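Local coordinates for protein peptide synthase (Silicibacter pomeroyi DSS-3, PDB 2QTP) that is of unknown function but, as a DUF1185 family member with a variant of the Bacillus chorismate mutase fold, may play a role in amino-acid metabolism, at residues A[10-15]-A[28-33]; A[128-133]-A[149-154]. All blocks are in the same frame, centred on the assembly; numbering follows the deposited sequence.

Contact 1 closes first along the chain, pairing neighbouring strands 5-15 and 21-37 at one side of the large mixed sheet. Contact 2 follows much later and joins strands 131-135 and 148-152, which make a small antiparallel sheet of their own. The two centres lie about 12 Å apart, and the small sheet packs on the face of the large one that carries F11, K29 and V31. I150 and V152 press on V31 there, and K29 NZ reaches G149 O in a probable hydrogen bond, tying the late chain to its first hairpin. The other face of the large sheet, at V10, A30 and A32, meets helix 49-70, so strand 21-37 is sandwiched between helix and small sheet.

Contact 1. Residues A[10-15]-A[28-33]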
loop_
_atom_site.group_PDB
_atom_site.type_symbol
_atom_site.label_atom_id
_atom_site.label_comp_id
_atom_site.label_asym_id
_atom_site.label_seq_id
_atom_site.Cartn_x
_atom_site.Cartn_y
_atom_site.Cartn_z
ATOM N N VAL A 10 -4.497 1.868 -8.865
ATOM C CA VAL A 10 -3.185 1.321 -9.252
ATOM C C VAL A 10 -2.381 2.436 -9.940
ATOM O O VAL A 10 -2.911 3.153 -10.803
ATOM C CB VAL A 10 -3.330 0.054 -10.130
ATOM C CG1 VAL A 10 -1.970 -0.513 -10.520
ATOM C CG2 VAL A 10 -4.168 -1.014 -9.393
ATOM N N PHE A 11 -1.133 2.612 -9.516
ATOM C CA PHE A 11 -0.212 3.663 -10.039
ATOM C C PHE A 11 1.030 2.961 -10.563
ATOM O O PHE A 11 1.606 2.133 -9.849
ATOM C CB PHE A 11 0.267 4.631 -8.936
ATOM C CG PHE A 11 -0.837 5.205 -8.052
ATOM C CD1 PHE A 11 -1.603 4.400 -7.217
ATOM C CD2 PHE A 11 -1.054 6.584 -8.003
ATOM C CE1 PHE A 11 -2.597 4.960 -6.405
ATOM C CE2 PHE A 11 -2.044 7.158 -7.171
ATOM C CZ PHE A 11 -2.813 6.341 -6.386
ATOM N N ILE A 12 1.417 3.242 -11.808
ATOM C CA ILE A 12 2.651 2.721 -12.353
ATOM C C ILE A 12 3.514 3.895 -12.824
ATOM O O ILE A 12 3.013 4.853 -13.432
ATOM C CB ILE A 12 2.438 1.849 -13.602
ATOM C CG1 ILE A 12 1.361 0.805 -13.378
ATOM C CG2 ILE A 12 3.742 1.146 -13.985
ATOM C CD1 ILE A 12 1.238 -0.146 -14.552
ATOM N N GLU A 13 4.815 3.779 -12.632
ATOM C CA GLU A 13 5.723 4.820 -13.036
ATOM C C GLU A 13 6.927 4.211 -13.745
ATOM O O GLU A 13 7.566 3.318 -13.199
ATOM C CB GLU A 13 6.062 5.603 -11.772
ATOM C CG GLU A 13 7.176 6.601 -11.814
ATOM C CD GLU A 13 7.658 6.908 -10.391
ATOM O OE1 GLU A 13 6.786 7.272 -9.541
ATOM O OE2 GLU A 13 8.891 6.726 -10.140
ATOM N N GLU A 14 7.199 4.676 -14.973
ATOM C CA GLU A 14 8.335 4.228 -15.745
ATOM C C GLU A 14 9.337 5.340 -15.859
ATOM O O GLU A 14 8.999 6.422 -16.318
ATOM C CB GLU A 14 7.980 3.868 -17.189
ATOM C CG GLU A 14 6.751 3.050 -17.412
ATOM C CD GLU A 14 6.541 2.750 -18.902
ATOM O OE1 GLU A 14 7.431 3.073 -19.760
ATOM O OE2 GLU A 14 5.473 2.163 -19.182
ATOM N N THR A 15 10.581 5.041 -15.530
ATOM C CA THR A 15 11.663 6.000 -15.622
ATOM C C THR A 15 12.536 5.602 -16.772
ATOM O O THR A 15 13.084 4.492 -16.799
ATOM C CB THR A 15 12.497 5.987 -14.364
ATOM O OG1 THR A 15 11.654 6.309 -13.262
ATOM C CG2 THR A 15 13.625 6.973 -14.474
ATOM N N ARG A 28 10.667 0.328 -13.555
ATOM C CA ARG A 28 9.271 0.548 -13.263
ATOM C C ARG A 28 8.904 0.237 -11.833
ATOM O O ARG A 28 9.442 -0.694 -11.220
ATOM C CB ARG A 28 8.390 -0.286 -14.198
ATOM C CG ARG A 28 8.577 -0.022 -15.687
ATOM C CD ARG A 28 7.600 -0.839 -16.497
ATOM N NE ARG A 28 7.836 -2.270 -16.279
ATOM C CZ ARG A 28 6.947 -3.233 -16.503
ATOM N NH1 ARG A 28 5.725 -2.946 -16.954
ATOM N NH2 ARG A 28 7.281 -4.486 -16.264
ATOM N N LYS A 29 7.973 1.020 -11.303
ATOM C CA LYS A 29 7.438 0.807 -9.968
ATOM C C LYS A 29 5.923 0.776 -10.091
ATOM O O LYS A 29 5.336 1.527 -10.888
ATOM C CB LYS A 29 7.798 1.960 -9.028
ATOM C CG LYS A 29 9.239 2.385 -9.012
ATOM C CD LYS A 29 9.397 3.480 -7.972
ATOM C CE LYS A 29 10.837 3.884 -7.749
ATOM N NZ LYS A 29 10.837 5.040 -6.819
ATOM N N ALA A 30 5.277 -0.066 -9.303
ATOM C CA ALA A 30 3.820 -0.093 -9.279
ATOM C C ALA A 30 3.389 -0.129 -7.840
ATOM O O ALA A 30 4.099 -0.685 -6.987
ATOM C CB ALA A 30 3.271 -1.298 -10.045
ATOM N N VAL A 31 2.235 0.464 -7.560
ATOM C CA VAL A 31 1.636 0.411 -6.233
ATOM C C VAL A 31 0.112 0.278 -6.401
ATOM O O VAL A 31 -0.472 0.929 -7.254
ATOM C CB VAL A 31 2.038 1.638 -5.319
ATOM C CG1 VAL A 31 1.881 2.933 -5.995
ATOM C CG2 VAL A 31 1.238 1.632 -3.991
ATOM N N ALA A 32 -0.489 -0.642 -5.657
ATOM C CA ALA A 32 -1.938 -0.862 -5.656
ATOM C C ALA A 32 -2.441 -0.467 -4.252
ATOM O O ALA A 32 -1.827 -0.829 -3.241
ATOM C CB ALA A 32 -2.285 -2.343 -6.001
ATOM N N VAL A 33 -3.538 0.288 -4.222
ATOM C CA VAL A 33 -4.109 0.861 -3.008
ATOM C C VAL A 33 -5.603 0.504 -2.901
ATOM O O VAL A 33 -6.331 0.526 -3.916
ATOM C CB VAL A 33 -3.974 2.415 -3.026
ATOM C CG1 VAL A 33 -4.558 3.005 -1.798
ATOM C CG2 VAL A 33 -2.526 2.792 -3.159
HETATM O O HOH W 1 8.963 7.144 -7.308
#
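The F11 ring receives V31 O at its edge, in the ring plane, while V33 CG2 comes in obliquely, 3.9 Å from F11 CE1. The two segments are the arms of a long beta hairpin at the edge of the large mixed sheet. The other flat groups, the E14 carboxylate and the R28 guanidinium, stand almost perpendicular, 84° apart; R28 turns to a salt bridge with D171, and E14 meets it through the methylenes, E14 CG to R28 CG 4.0 Å. In the antiparallel ladder F11 with V31 and E13 with K29 are hydrogen-bonded pairs; V10 with A32, I12 with A30 and E14 with R28 are the non-hydrogen-bonded ones. The bond from F11 N to V31 O is 2.9 Å and nearly straight at 168°.

F11 CG is anti to the carbonyl carbon (chi1 -49°), which lays the ring alongside V31, with F11 CB 3.8 Å from V31 CG1. An alanine here would lose the ring and would probably uncover V33 CG2 and part of V31 on this face. The opposite face, bearing V10, I12, A30 and A32, packs against helix 49-70.

E13 and K29 run side by side, extended beyond CG. K29 NZ bonds G149 O and lies 4.2 Å from E13 OE2, beyond a salt bridge; one water closes the gap, donating to E13 OE2 and accepting from K29 NZ, 2.9 Å each.

Contact 2. Residues A[128-133]-A[149-154]; sequences GQVLDV and GIEVRL
Backbone bonds come first: strands 131-133 and 149-152 form an antiparallel two-stranded sheet, with L131-V152 and V133-I150 as hydrogen-bonded pairs around the non-hydrogen-bonded D132-E151. The straightest bond runs from L131 N to V152 O, 2.8 Å at 176°. Beyond the ladder, where the chains still run close, a water bridges them, donating to Q129 O and accepting from L154 N.

Apolar contacts gather on the face of L131, V133, I150 and V152, which is turned to the large sheet. V152 CG2 lies between its own backbone N and carbonyl carbon, 4.0 Å from L131 CB and 4.2 Å from V133 CG2, which it crosses obliquely. Just outside the ladder, V130 CG1 touches E151 CB at 3.7 Å.

Polar side chains act at the margins. R153, bent at chi3 (-140°), brings NH1 to a lone pair of G128 O at 3.3 Å, with that oxygen in the guanidinium plane. G128 has a positive phi (90°), a conformation glycine adopts readily. The carboxylates of D132 and E151 stand nearly perpendicular, D132 OD2 3.7 Å from E151 OE2.

Two like charges this close would probably repel and could raise the pKa of one; the pairing probably depends mainly on the four ladder bonds and the aliphatic face, with R153 and the water adding to it beyond the ladder.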
loop_
_atom_site.group_PDB
_atom_site.type_symbol
_atom_site.label_atom_id
_atom_site.label_comp_id
_atom_site.label_asym_id
_atom_site.label_seq_id
_atom_site.Cartn_x
_atom_site.Cartn_y
_atom_site.Cartn_z
ATOM N N GLY A 128 -6.561 12.848 1.096
ATOM C CA GLY A 128 -5.640 13.551 0.225
ATOM C C GLY A 128 -4.198 13.581 0.689
ATOM O O GLY A 128 -3.355 13.995 -0.064
ATOM N N GLN A 129 -3.901 13.133 1.911
ATOM C CA GLN A 129 -2.535 13.142 2.392
ATOM C C GLN A 129 -1.743 12.020 1.740
ATOM O O GLN A 129 -2.259 10.897 1.497
ATOM C CB GLN A 129 -2.446 12.932 3.895
ATOM C CG GLN A 129 -2.805 14.089 4.771
ATOM C CD GLN A 129 -2.517 13.755 6.232
ATOM O OE1 GLN A 129 -1.582 13.012 6.536
ATOM N NE2 GLN A 129 -3.314 14.300 7.133
ATOM N N VAL A 130 -0.477 12.336 1.495
ATOM C CA VAL A 130 0.462 11.437 0.855
ATOM C C VAL A 130 0.992 10.360 1.799
ATOM O O VAL A 130 1.367 10.631 2.937
ATOM C CB VAL A 130 1.652 12.227 0.210
ATOM C CG1 VAL A 130 2.724 11.265 -0.247
ATOM C CG2 VAL A 130 1.146 13.151 -0.933
ATOM N N LEU A 131 0.968 9.115 1.322
ATOM C CA LEU A 131 1.495 7.973 2.081
ATOM C C LEU A 131 2.731 7.516 1.325
ATOM O O LEU A 131 2.672 7.261 0.121
ATOM C CB LEU A 131 0.458 6.819 2.142
ATOM C CG LEU A 131 0.783 5.472 2.779
ATOM C CD1 LEU A 131 1.065 5.581 4.296
ATOM C CD2 LEU A 131 -0.401 4.487 2.481
ATOM N N ASP A 132 3.841 7.410 2.037
ATOM C CA ASP A 132 5.067 6.946 1.451
ATOM C C ASP A 132 5.153 5.434 1.636
ATOM O O ASP A 132 5.113 4.947 2.760
ATOM C CB ASP A 132 6.231 7.633 2.134
ATOM C CG ASP A 132 7.337 8.040 1.158
ATOM O OD1 ASP A 132 7.769 7.227 0.271
ATOM O OD2 ASP A 132 7.783 9.205 1.322
ATOM N N VAL A 133 5.198 4.687 0.536
ATOM C CA VAL A 133 5.306 3.230 0.606
ATOM C C VAL A 133 6.789 2.832 0.450
ATOM O O VAL A 133 7.393 3.078 -0.566
ATOM C CB VAL A 133 4.459 2.540 -0.459
ATOM C CG1 VAL A 133 4.392 1.015 -0.166
ATOM C CG2 VAL A 133 3.075 3.181 -0.524
ATOM N N GLY A 149 11.304 4.377 -2.245
ATOM C CA GLY A 149 9.875 4.404 -2.000
ATOM C C GLY A 149 9.031 4.951 -3.125
ATOM O O GLY A 149 9.535 5.416 -4.151
ATOM N N ILE A 150 7.723 4.865 -2.949
ATOM C CA ILE A 150 6.818 5.474 -3.897
ATOM C C ILE A 150 5.695 6.142 -3.106
ATOM O O ILE A 150 5.206 5.592 -2.120
ATOM C CB ILE A 150 6.318 4.445 -4.974
ATOM C CG1 ILE A 150 5.311 5.112 -5.952
ATOM C CG2 ILE A 150 5.745 3.169 -4.301
ATOM C CD1 ILE A 150 5.182 4.406 -7.372
ATOM N N GLU A 151 5.316 7.339 -3.517
ATOM C CA GLU A 151 4.262 8.090 -2.865
ATOM C C GLU A 151 2.946 7.800 -3.504
ATOM O O GLU A 151 2.838 7.708 -4.733
ATOM C CB GLU A 151 4.576 9.573 -2.924
ATOM C CG GLU A 151 5.816 9.885 -2.128
ATOM C CD GLU A 151 6.183 11.343 -2.072
ATOM O OE1 GLU A 151 5.548 12.143 -2.728
ATOM O OE2 GLU A 151 7.120 11.707 -1.352
ATOM N N VAL A 152 1.920 7.657 -2.681
ATOM C CA VAL A 152 0.567 7.498 -3.175
ATOM C C VAL A 152 -0.355 8.427 -2.420
ATOM O O VAL A 152 -0.103 8.780 -1.265
ATOM C CB VAL A 152 0.024 6.032 -3.027
ATOM C CG1 VAL A 152 0.939 5.051 -3.674
ATOM C CG2 VAL A 152 -0.159 5.632 -1.585
ATOM N N ARG A 153 -1.407 8.868 -3.102
ATOM C CA ARG A 153 -2.489 9.579 -2.438
ATOM C C ARG A 153 -3.763 9.412 -3.185
ATOM O O ARG A 153 -3.741 9.050 -4.331
ATOM C CB ARG A 153 -2.192 11.044 -2.207
ATOM C CG ARG A 153 -2.100 11.889 -3.399
ATOM C CD ARG A 153 -2.406 13.358 -2.992
ATOM N NE ARG A 153 -3.190 13.857 -4.071
ATOM C CZ ARG A 153 -4.259 14.613 -3.981
ATOM N NH1 ARG A 153 -4.727 15.092 -2.844
ATOM N NH2 ARG A 153 -4.841 14.923 -5.107
ATOM N N LEU A 154 -4.879 9.610 -2.511
ATOM C CA LEU A 154 -6.176 9.666 -3.171
ATOM C C LEU A 154 -6.854 10.908 -2.583
ATOM O O LEU A 154 -6.858 11.083 -1.346
ATOM C CB LEU A 154 -6.978 8.404 -2.878
ATOM C CG LEU A 154 -6.509 7.113 -3.538
ATOM C CD1 LEU A 154 -7.262 5.899 -2.932
ATOM C CD2 LEU A 154 -6.668 7.189 -5.053
HETATM O O HOH W 2 -4.388 9.987 0.257
#